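Local coordinates for cystathionine beta-lyases/cystathionine gamma-synthases (Corynebacterium glutamicum, PDB 5X5H), which probably catalyses the formation of L,L-cystathionine from O-succinyl-L-homoserine and L-cysteine, releasing succinate, with pyridoxal 5'-phosphate as cofactor, at residues A[38-43]-A[49-54]; A[164-169]-A[174-179]; A[315-320]-A[340-345]. All coordinates share one frame; numbering follows the deposited sequence.

The three contacts follow one another along the chain without touching. Contacts 1 and 3 lie on opposite sides of the chain's centre, their own centres about 51 Å apart; contact 2 has its centre about 39 Å from that of contact 1 and about 33 Å from that of contact 3. Contacts 1 and 2 are related through the cofactor sites, and contact 3 through the subunit interface. Tyr52 and Arg54 of contact 1 reach the cofactor phosphate of the second subunit, and the same residues of that subunit hold the phosphate of the cofactor whose pyridine nitrogen faces Asp179 at the end of contact 2. Pro43 of the second subunit likewise packs on Lys318, His342 and Thr345 of contact 3.

Contact 1 of 3, residues A[38-43]-A[49-54]; sequences FAQNAP and GYEYTR. With PLP (pyridoxal-5'-phosphate), chain B.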
loop_
_atom_site.group_PDB
_atom_site.type_symbol
_atom_site.label_atom_id
_atom_site.label_comp_id
_atom_site.label_asym_id
_atom_site.label_seq_id
_atom_site.Cartn_x
_atom_site.Cartn_y
_atom_site.Cartn_z
ATOM N N PHE A 38 -11.799 7.238 -14.467
ATOM C CA PHE A 38 -12.060 6.088 -15.317
ATOM C C PHE A 38 -12.408 6.546 -16.724
ATOM O O PHE A 38 -13.137 7.545 -16.891
ATOM C CB PHE A 38 -13.256 5.225 -14.822
ATOM C CG PHE A 38 -13.083 4.677 -13.400
ATOM C CD1 PHE A 38 -13.141 5.549 -12.289
ATOM C CD2 PHE A 38 -12.751 3.342 -13.205
ATOM C CE1 PHE A 38 -12.870 5.032 -11.013
ATOM C CE2 PHE A 38 -12.475 2.833 -11.905
ATOM C CZ PHE A 38 -12.481 3.712 -10.844
ATOM N N ALA A 39 -11.832 5.895 -17.709
ATOM C CA ALA A 39 -12.097 6.265 -19.077
ATOM C C ALA A 39 -13.605 6.044 -19.349
ATOM O O ALA A 39 -14.190 5.060 -18.919
ATOM C CB ALA A 39 -11.260 5.403 -19.963
ATOM N N GLN A 40 -14.193 6.955 -20.159
ATOM C CA GLN A 40 -15.573 6.802 -20.646
ATOM C C GLN A 40 -15.585 6.411 -22.081
ATOM O O GLN A 40 -14.675 6.751 -22.825
ATOM C CB GLN A 40 -16.268 8.106 -20.397
ATOM C CG GLN A 40 -16.326 8.507 -18.892
ATOM C CD GLN A 40 -17.117 9.665 -18.408
ATOM O OE1 GLN A 40 -16.904 10.255 -17.273
ATOM N NE2 GLN A 40 -18.021 10.070 -19.203
ATOM N N ASN A 41 -16.677 5.814 -22.511
ATOM C CA ASN A 41 -16.778 5.392 -23.917
ATOM C C ASN A 41 -17.284 6.591 -24.762
ATOM O O ASN A 41 -16.940 6.619 -25.952
ATOM C CB ASN A 41 -17.811 4.255 -24.023
ATOM C CG ASN A 41 -17.393 2.988 -23.300
ATOM O OD1 ASN A 41 -16.229 2.768 -23.107
ATOM N ND2 ASN A 41 -18.340 2.065 -23.003
ATOM N N ALA A 42 -18.005 7.535 -24.232
ATOM C CA ALA A 42 -18.390 8.808 -24.852
ATOM C C ALA A 42 -18.741 9.767 -23.736
ATOM O O ALA A 42 -18.807 9.294 -22.571
ATOM C CB ALA A 42 -19.607 8.533 -25.748
ATOM N N PRO A 43 -18.966 11.072 -23.925
ATOM C CA PRO A 43 -19.173 11.931 -22.864
ATOM C C PRO A 43 -20.349 11.525 -22.007
ATOM O O PRO A 43 -21.466 11.437 -22.533
ATOM C CB PRO A 43 -19.345 13.345 -23.535
ATOM C CG PRO A 43 -18.542 13.258 -24.712
ATOM C CD PRO A 43 -18.838 11.852 -25.224
ATOM N N GLY A 49 -20.014 1.804 -14.913
ATOM C CA GLY A 49 -20.560 2.438 -13.761
ATOM C C GLY A 49 -19.770 3.371 -12.968
ATOM O O GLY A 49 -20.314 3.882 -11.989
ATOM N N TYR A 50 -18.478 3.503 -13.324
ATOM C CA TYR A 50 -17.589 4.345 -12.525
ATOM C C TYR A 50 -17.039 5.483 -13.351
ATOM O O TYR A 50 -16.795 5.279 -14.561
ATOM C CB TYR A 50 -16.491 3.529 -11.864
ATOM C CG TYR A 50 -17.078 2.556 -10.872
ATOM C CD1 TYR A 50 -17.329 2.986 -9.608
ATOM C CD2 TYR A 50 -17.404 1.304 -11.190
ATOM C CE1 TYR A 50 -17.872 2.139 -8.643
ATOM C CE2 TYR A 50 -18.006 0.459 -10.252
ATOM C CZ TYR A 50 -18.179 0.864 -8.988
ATOM O OH TYR A 50 -18.747 0.058 -7.992
ATOM N N GLU A 51 -16.812 6.632 -12.739
ATOM C CA GLU A 51 -16.350 7.853 -13.380
ATOM C C GLU A 51 -15.227 8.532 -12.599
ATOM O O GLU A 51 -14.302 9.096 -13.223
ATOM C CB GLU A 51 -17.463 8.837 -13.705
ATOM C CG GLU A 51 -18.320 9.305 -12.562
ATOM C CD GLU A 51 -19.573 10.025 -13.143
ATOM O OE1 GLU A 51 -19.467 10.651 -14.200
ATOM O OE2 GLU A 51 -20.656 9.823 -12.672
ATOM N N TYR A 52 -15.383 8.703 -11.258
ATOM C CA TYR A 52 -14.452 9.545 -10.522
ATOM C C TYR A 52 -14.516 8.995 -9.110
ATOM O O TYR A 52 -15.612 8.793 -8.565
ATOM C CB TYR A 52 -14.888 11.008 -10.560
ATOM C CG TYR A 52 -13.911 11.931 -9.919
ATOM C CD1 TYR A 52 -12.667 12.231 -10.508
ATOM C CD2 TYR A 52 -14.222 12.604 -8.773
ATOM C CE1 TYR A 52 -11.776 13.095 -9.854
ATOM C CE2 TYR A 52 -13.347 13.440 -8.126
ATOM C CZ TYR A 52 -12.147 13.742 -8.716
ATOM O OH TYR A 52 -11.264 14.652 -8.186
ATOM N N THR A 53 -13.354 8.712 -8.460
ATOM C CA THR A 53 -13.379 7.944 -7.202
ATOM C C THR A 53 -14.143 8.604 -6.069
ATOM O O THR A 53 -14.768 7.908 -5.313
ATOM C CB THR A 53 -11.925 7.590 -6.908
ATOM O OG1 THR A 53 -11.576 6.510 -7.773
ATOM C CG2 THR A 53 -11.683 7.150 -5.427
ATOM N N ARG A 54 -14.159 9.932 -5.978
ATOM C CA ARG A 54 -14.982 10.558 -4.937
ATOM C C ARG A 54 -16.458 10.264 -5.101
ATOM O O ARG A 54 -17.202 10.130 -4.114
ATOM C CB ARG A 54 -14.748 12.089 -4.989
ATOM C CG ARG A 54 -15.703 12.786 -3.993
ATOM C CD ARG A 54 -15.427 14.209 -3.688
ATOM N NE ARG A 54 -14.924 15.019 -4.694
ATOM C CZ ARG A 54 -15.587 15.523 -5.735
ATOM N NH1 ARG A 54 -14.965 16.233 -6.601
ATOM N NH2 ARG A 54 -16.854 15.249 -5.945
HETATM N N1 PLP B . -11.472 22.663 -6.901
HETATM C C2 PLP B . -11.107 22.522 -8.157
HETATM C C2A PLP B . -10.620 23.743 -8.860
HETATM C C3 PLP B . -11.019 21.284 -8.701
HETATM O O3 PLP B . -10.614 21.071 -9.999
HETATM C C4 PLP B . -11.393 20.135 -7.983
HETATM C C4A PLP B . -11.307 18.805 -8.613
HETATM C C5 PLP B . -11.944 20.311 -6.691
HETATM C C6 PLP B . -11.938 21.606 -6.202
HETATM C C5A PLP B . -12.507 19.174 -5.841
HETATM O O4P PLP B . -11.441 18.305 -5.331
HETATM P P PLP B . -11.714 16.762 -5.090
HETATM O O1P PLP B . -12.153 16.166 -6.413
HETATM O O2P PLP B . -10.342 16.349 -4.594
HETATM O O3P PLP B . -12.774 16.638 -3.994
HETATM O O HOH W 1 -16.366 5.198 -17.301
#
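Phe38 and Glu51 mark the closest backbone approach of 38-43 and 49-54, with their CA atoms 5.0 Å apart. Neither segment is a regular helix or strand where they meet, and one weak hydrogen bond joins them directly, from Phe38 N to Glu51 O (3.4 Å, 141° at the hydrogen). The same carbonyl is also engaged by the hydroxyl of Thr37. A water adds a second bridge, lying 2.7 Å from Ala39 O and 2.8 Å from Tyr50 O.

Phe38 gives the largest share of the buried surface. Tyr50 CB sits over the centre of one face, 3.8 Å from the Phe38 ring centroid, in a CH-pi contact close to the ring normal. The two aromatic side chains run side by side in the same direction, but their ring planes meet obliquely at 39°. Around the rim of the Phe38 ring come Glu51 O, in the ring plane, and Thr53 OG1, whose hydroxyl is bonded to Ser35 and Asn57. Gln40 stretches its extended chain until OE1 lies beside Glu51 CB; Phe38, Gln40 and Glu51 all belong to a magnesium site.

Further along, 49-54 turns to the cofactor of the second subunit. Tyr52 OH makes a very short bond of 2.5 Å to phosphate O1P, which lies in the plane of the phenol ring. Arg54, bent at chi3 (35°), brings its guanidinium edge-on to the phosphate, with NE 2.8 Å from O3P and NH1 2.8 Å from O1P, while Tyr52 CE2 lies over one guanidinium face, displaced toward its rim. Thus O1P is gripped by both residues, and the guanidinium probably offsets the phosphate's negative charge. The chemistry implies a composite active site, with part of each phosphate pocket contributed by the neighbouring subunit.

Contact 2 of 3, residues A[164-169]-A[174-179]; sequences AVAKLT and AKLVVD. With PLP (pyridoxal-5'-phosphate), chain C.
Leu176 spreads its two methyls against Val165 and Ala166 of helix 162-167. CD2 lies against Ala166, 3.8 Å from Ala166 CB and 3.7 Å from the backbone Ala166 N, while CD1 meets Val165 CG1 at 3.9 Å, the two side chains crossing at about a right angle. Leu176 reaches the helix because its CG stands anti to the backbone N (chi1 172°), and Val165 offers the one methyl that is likewise anti to its own N.

Thr169 closes the other end of the contact. Its CB rests 3.4 Å from Ala174 O, and its methyl CG2 turns toward Ala174 CB and the backbone of Leu176. The hydroxyl points back to the helix: Thr169 OG1 donates to Ala166 O (2.8 Å), in the carbonyl plane, and Thr169 N gives the same oxygen a second bond of 3.0 Å. The OG1 bond holds the side-chain rotation (chi1 70°) and leaves the methyl facing Ala174 and Leu176.

Helix 162-167 and strand 175-179 form the second half of a beta-alpha-beta unit that starts with strand 144-150. At the far end of the strand Asp179 OD2 lies 2.7 Å from N1 of the pyridoxal phosphate. Strand 175-179 runs parallel between 144-150 and 197-201; Leu168 packs on helix 133-139, and Val177 on helix 82-93.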
loop_
_atom_site.group_PDB
_atom_site.type_symbol
_atom_site.label_atom_id
_atom_site.label_comp_id
_atom_site.label_asym_id
_atom_site.label_seq_id
_atom_site.Cartn_x
_atom_site.Cartn_y
_atom_site.Cartn_z
ATOM N N ALA A 164 -37.525 -1.683 21.763
ATOM C CA ALA A 164 -38.401 -0.842 22.491
ATOM C C ALA A 164 -38.305 0.625 22.125
ATOM O O ALA A 164 -39.306 1.312 22.029
ATOM C CB ALA A 164 -38.189 -0.976 23.972
ATOM N N VAL A 165 -37.081 1.158 21.938
ATOM C CA VAL A 165 -36.905 2.469 21.512
ATOM C C VAL A 165 -37.369 2.680 20.089
ATOM O O VAL A 165 -37.977 3.706 19.838
ATOM C CB VAL A 165 -35.406 2.921 21.725
ATOM C CG1 VAL A 165 -35.127 4.201 21.020
ATOM C CG2 VAL A 165 -35.052 2.908 23.221
ATOM N N ALA A 166 -37.150 1.702 19.208
ATOM C CA ALA A 166 -37.695 1.832 17.835
ATOM C C ALA A 166 -39.218 2.000 17.829
ATOM O O ALA A 166 -39.718 2.814 17.064
ATOM C CB ALA A 166 -37.316 0.652 17.026
ATOM N N LYS A 167 -39.907 1.207 18.657
ATOM C CA LYS A 167 -41.375 1.372 18.774
ATOM C C LYS A 167 -41.788 2.790 19.104
ATOM O O LYS A 167 -42.847 3.299 18.658
ATOM C CB LYS A 167 -41.979 0.434 19.822
ATOM C CG LYS A 167 -41.996 -1.039 19.422
ATOM C CD LYS A 167 -42.625 -1.923 20.557
ATOM C CE LYS A 167 -42.385 -3.435 20.465
ATOM N NZ LYS A 167 -42.477 -3.892 19.050
ATOM N N LEU A 168 -41.007 3.509 19.923
ATOM C CA LEU A 168 -41.300 4.923 20.201
ATOM C C LEU A 168 -41.339 5.887 19.024
ATOM O O LEU A 168 -41.855 6.996 19.094
ATOM C CB LEU A 168 -40.336 5.546 21.219
ATOM C CG LEU A 168 -40.211 4.775 22.510
ATOM C CD1 LEU A 168 -39.189 5.440 23.387
ATOM C CD2 LEU A 168 -41.544 4.669 23.298
ATOM N N THR A 169 -40.646 5.512 17.934
ATOM C CA THR A 169 -40.647 6.386 16.788
ATOM C C THR A 169 -41.902 6.263 15.894
ATOM O O THR A 169 -42.103 7.148 15.060
ATOM C CB THR A 169 -39.412 6.123 15.859
ATOM O OG1 THR A 169 -39.560 4.862 15.211
ATOM C CG2 THR A 169 -38.118 6.279 16.666
ATOM N N ALA A 174 -39.323 10.970 13.991
ATOM C CA ALA A 174 -37.965 10.649 14.524
ATOM C C ALA A 174 -37.478 9.374 13.862
ATOM O O ALA A 174 -38.223 8.458 13.668
ATOM C CB ALA A 174 -37.961 10.519 16.001
ATOM N N LYS A 175 -36.187 9.350 13.564
ATOM C CA LYS A 175 -35.511 8.108 13.170
ATOM C C LYS A 175 -34.571 7.617 14.291
ATOM O O LYS A 175 -33.941 8.496 14.887
ATOM C CB LYS A 175 -34.746 8.297 11.858
ATOM C CG LYS A 175 -35.709 8.536 10.636
ATOM C CD LYS A 175 -34.859 8.610 9.379
ATOM C CE LYS A 175 -35.670 9.126 8.170
ATOM N NZ LYS A 175 -36.901 8.375 8.042
ATOM N N LEU A 176 -34.492 6.344 14.491
ATOM C CA LEU A 176 -33.551 5.715 15.402
ATOM C C LEU A 176 -32.299 5.305 14.621
ATOM O O LEU A 176 -32.424 4.473 13.680
ATOM C CB LEU A 176 -34.135 4.542 16.089
ATOM C CG LEU A 176 -33.250 3.653 16.926
ATOM C CD1 LEU A 176 -32.566 4.459 18.045
ATOM C CD2 LEU A 176 -33.966 2.397 17.379
ATOM N N VAL A 177 -31.168 5.817 15.068
ATOM C CA VAL A 177 -29.862 5.382 14.550
ATOM C C VAL A 177 -29.126 4.744 15.716
ATOM O O VAL A 177 -29.031 5.287 16.799
ATOM C CB VAL A 177 -29.055 6.465 13.933
ATOM C CG1 VAL A 177 -27.627 5.960 13.552
ATOM C CG2 VAL A 177 -29.830 7.096 12.763
ATOM N N VAL A 178 -28.609 3.518 15.442
ATOM C CA VAL A 178 -27.773 2.785 16.419
ATOM C C VAL A 178 -26.320 2.832 15.953
ATOM O O VAL A 178 -26.029 2.389 14.816
ATOM C CB VAL A 178 -28.247 1.368 16.714
ATOM C CG1 VAL A 178 -27.337 0.655 17.588
ATOM C CG2 VAL A 178 -29.685 1.393 17.289
ATOM N N ASP A 179 -25.450 3.294 16.817
ATOM C CA ASP A 179 -23.988 3.164 16.651
ATOM C C ASP A 179 -23.637 1.783 17.191
ATOM O O ASP A 179 -23.693 1.546 18.404
ATOM C CB ASP A 179 -23.299 4.300 17.326
ATOM C CG ASP A 179 -21.769 4.206 17.296
ATOM O OD1 ASP A 179 -21.217 3.105 17.009
ATOM O OD2 ASP A 179 -21.121 5.256 17.666
HETATM N N1 PLP C . -18.454 5.560 17.927
HETATM C C2 PLP C . -17.870 4.807 18.833
HETATM C C2A PLP C . -18.758 3.964 19.684
HETATM C C3 PLP C . -16.521 4.689 18.848
HETATM O O3 PLP C . -15.855 3.892 19.751
HETATM C C4 PLP C . -15.707 5.423 17.968
HETATM C C4A PLP C . -14.240 5.288 18.026
HETATM C C5 PLP C . -16.334 6.358 17.110
HETATM C C6 PLP C . -17.718 6.364 17.129
HETATM C C5A PLP C . -15.578 7.313 16.189
HETATM O O4P PLP C . -14.966 6.600 15.061
HETATM P P PLP C . -13.614 7.125 14.422
HETATM O O1P PLP C . -12.572 7.152 15.523
HETATM O O2P PLP C . -13.427 6.068 13.351
HETATM O O3P PLP C . -13.884 8.504 13.816
#

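Contact 3 of 3, residues A[315-320]-A[340-345]; sequences EAAKKF and LEHPAT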
loop_
_atom_site.group_PDB
_atom_site.type_symbol
_atom_site.label_atom_id
_atom_site.label_comp_id
_atom_site.label_asym_id
_atom_site.label_seq_id
_atom_site.Cartn_x
_atom_site.Cartn_y
_atom_site.Cartn_z
ATOM N N GLU A 315 -6.166 7.444 41.586
ATOM C CA GLU A 315 -4.794 7.014 41.712
ATOM C C GLU A 315 -4.608 5.517 41.401
ATOM O O GLU A 315 -3.633 5.144 40.755
ATOM C CB GLU A 315 -4.205 7.348 43.136
ATOM C CG GLU A 315 -3.863 8.841 43.169
ATOM C CD GLU A 315 -3.259 9.340 44.494
ATOM O OE1 GLU A 315 -2.922 10.554 44.558
ATOM O OE2 GLU A 315 -3.117 8.535 45.455
ATOM N N ALA A 316 -5.557 4.702 41.855
ATOM C CA ALA A 316 -5.490 3.265 41.554
ATOM C C ALA A 316 -5.755 2.991 40.089
ATOM O O ALA A 316 -4.964 2.183 39.527
ATOM C CB ALA A 316 -6.503 2.475 42.364
ATOM N N ALA A 317 -6.749 3.676 39.532
ATOM C CA ALA A 317 -7.092 3.535 38.058
ATOM C C ALA A 317 -5.854 3.878 37.208
ATOM O O ALA A 317 -5.460 3.105 36.328
ATOM C CB ALA A 317 -8.219 4.348 37.707
ATOM N N LYS A 318 -5.161 4.985 37.502
ATOM C CA LYS A 318 -4.010 5.378 36.754
ATOM C C LYS A 318 -2.834 4.524 36.946
ATOM O O LYS A 318 -2.086 4.232 36.005
ATOM C CB LYS A 318 -3.665 6.862 36.981
ATOM C CG LYS A 318 -4.709 7.772 36.504
ATOM C CD LYS A 318 -4.254 9.220 36.809
ATOM C CE LYS A 318 -3.474 9.711 35.615
ATOM N NZ LYS A 318 -3.097 11.181 35.799
ATOM N N LYS A 319 -2.605 4.033 38.178
ATOM C CA LYS A 319 -1.492 3.125 38.424
ATOM C C LYS A 319 -1.705 1.753 37.659
ATOM O O LYS A 319 -0.717 1.139 37.164
ATOM C CB LYS A 319 -1.338 2.882 39.950
ATOM C CG LYS A 319 -0.197 1.973 40.343
ATOM C CD LYS A 319 1.131 2.477 39.807
ATOM C CE LYS A 319 2.382 1.715 40.283
ATOM N NZ LYS A 319 2.380 1.109 41.673
ATOM N N PHE A 320 -2.992 1.333 37.644
ATOM C CA PHE A 320 -3.323 0.079 36.889
ATOM C C PHE A 320 -2.947 0.309 35.401
ATOM O O PHE A 320 -2.312 -0.566 34.806
ATOM C CB PHE A 320 -4.719 -0.280 37.041
ATOM C CG PHE A 320 -5.083 -1.568 36.341
ATOM C CD1 PHE A 320 -4.751 -2.805 36.879
ATOM C CD2 PHE A 320 -5.742 -1.485 35.140
ATOM C CE1 PHE A 320 -5.186 -4.007 36.231
ATOM C CE2 PHE A 320 -6.131 -2.664 34.478
ATOM C CZ PHE A 320 -5.819 -3.918 34.998
ATOM N N LEU A 340 -5.679 -0.629 26.896
ATOM C CA LEU A 340 -6.475 -0.029 27.979
ATOM C C LEU A 340 -6.271 1.509 28.032
ATOM O O LEU A 340 -5.289 1.992 27.511
ATOM C CB LEU A 340 -6.267 -0.668 29.369
ATOM C CG LEU A 340 -4.987 -0.306 30.097
ATOM C CD1 LEU A 340 -4.964 -1.107 31.423
ATOM C CD2 LEU A 340 -3.685 -0.516 29.495
ATOM N N GLU A 341 -7.243 2.167 28.646
ATOM C CA GLU A 341 -7.146 3.636 28.757
ATOM C C GLU A 341 -7.945 4.097 29.954
ATOM O O GLU A 341 -8.678 3.366 30.559
ATOM C CB GLU A 341 -7.621 4.301 27.486
ATOM C CG GLU A 341 -9.104 4.113 27.207
ATOM C CD GLU A 341 -9.927 5.364 26.952
ATOM O OE1 GLU A 341 -9.422 6.444 26.986
ATOM O OE2 GLU A 341 -11.135 5.225 26.649
ATOM N N HIS A 342 -7.708 5.331 30.312
ATOM C CA HIS A 342 -8.423 6.070 31.418
ATOM C C HIS A 342 -9.416 7.091 30.795
ATOM O O HIS A 342 -8.933 8.202 30.347
ATOM C CB HIS A 342 -7.381 6.710 32.202
ATOM C CG HIS A 342 -7.903 7.424 33.424
ATOM N ND1 HIS A 342 -7.738 8.795 33.624
ATOM C CD2 HIS A 342 -8.553 6.921 34.515
ATOM C CE1 HIS A 342 -8.284 9.093 34.805
ATOM N NE2 HIS A 342 -8.809 7.987 35.354
ATOM N N PRO A 343 -10.659 6.836 30.507
ATOM C CA PRO A 343 -11.531 7.761 29.678
ATOM C C PRO A 343 -11.645 9.156 30.147
ATOM O O PRO A 343 -11.648 10.060 29.302
ATOM C CB PRO A 343 -12.874 7.052 29.534
ATOM C CG PRO A 343 -12.534 5.608 29.808
ATOM C CD PRO A 343 -11.364 5.583 30.736
ATOM N N ALA A 344 -11.590 9.371 31.439
ATOM C CA ALA A 344 -11.784 10.763 31.951
ATOM C C ALA A 344 -10.714 11.697 31.456
ATOM O O ALA A 344 -11.029 12.896 31.258
ATOM C CB ALA A 344 -11.803 10.707 33.469
ATOM N N THR A 345 -9.493 11.179 31.218
ATOM C CA THR A 345 -8.369 12.042 30.781
ATOM C C THR A 345 -8.059 11.796 29.313
ATOM O O THR A 345 -7.250 12.528 28.717
ATOM C CB THR A 345 -7.124 11.838 31.713
ATOM O OG1 THR A 345 -6.732 10.469 31.662
ATOM C CG2 THR A 345 -7.435 12.248 33.181
#
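Phe320 and Leu340 make the tightest meeting of the helix segment 315-320 with 340-345: Leu340 CD1 comes within 3.6 Å of Phe320 CE2 and 3.8 Å of Phe320 CD2, approaching the ring obliquely. The phenyl is carried there by a first torsion that sets CG anti to the backbone N (chi1 -178°), bringing the ring end nearer the strand than its CB direction would suggest. Both residues are buried. Phe320 also meets the ring of Phe310 and residues of helix 372-384, and Leu340 touches Ile365, so this end belongs to the core between the helices and the mixed sheet of the C-terminal part.

One turn back the packing is looser. Ala317 CB lies 4.1 Å from His342 CD2, and Lys318 lays its CG over the centre of the His342 ring, 4.2 Å from the centroid, in a CH-pi contact near the ring normal. Beyond CG the lysine bends at chi3 (90°), and it remains partly exposed; its NZ stops 5.7 Å from His342 ND1. Pro43 of the second subunit packs on Lys318, His342 and Thr345, placing this border at a subunit interface.

The imidazole is held from both nitrogens. ND1 shares a nearly straight hydrogen bond with Thr345 OG1 (2.8 Å, 169°), the hydroxyl lying in the ring plane, and NE2 bonds the carbonyl of Arg360. These bonds fix the ring so that its face is presented to the lysine chain. Since a carbonyl can only accept, NE2 must carry a hydrogen, whereas the threonine could pair with either state of ND1; the nearby lysine charge would probably disfavour a positive histidine. The chemistry is thus apolar at the Phe320 end and, at the His342 end, an imidazole held by hydrogen bonds at both nitrogens, with Lys318 CG over one of its faces.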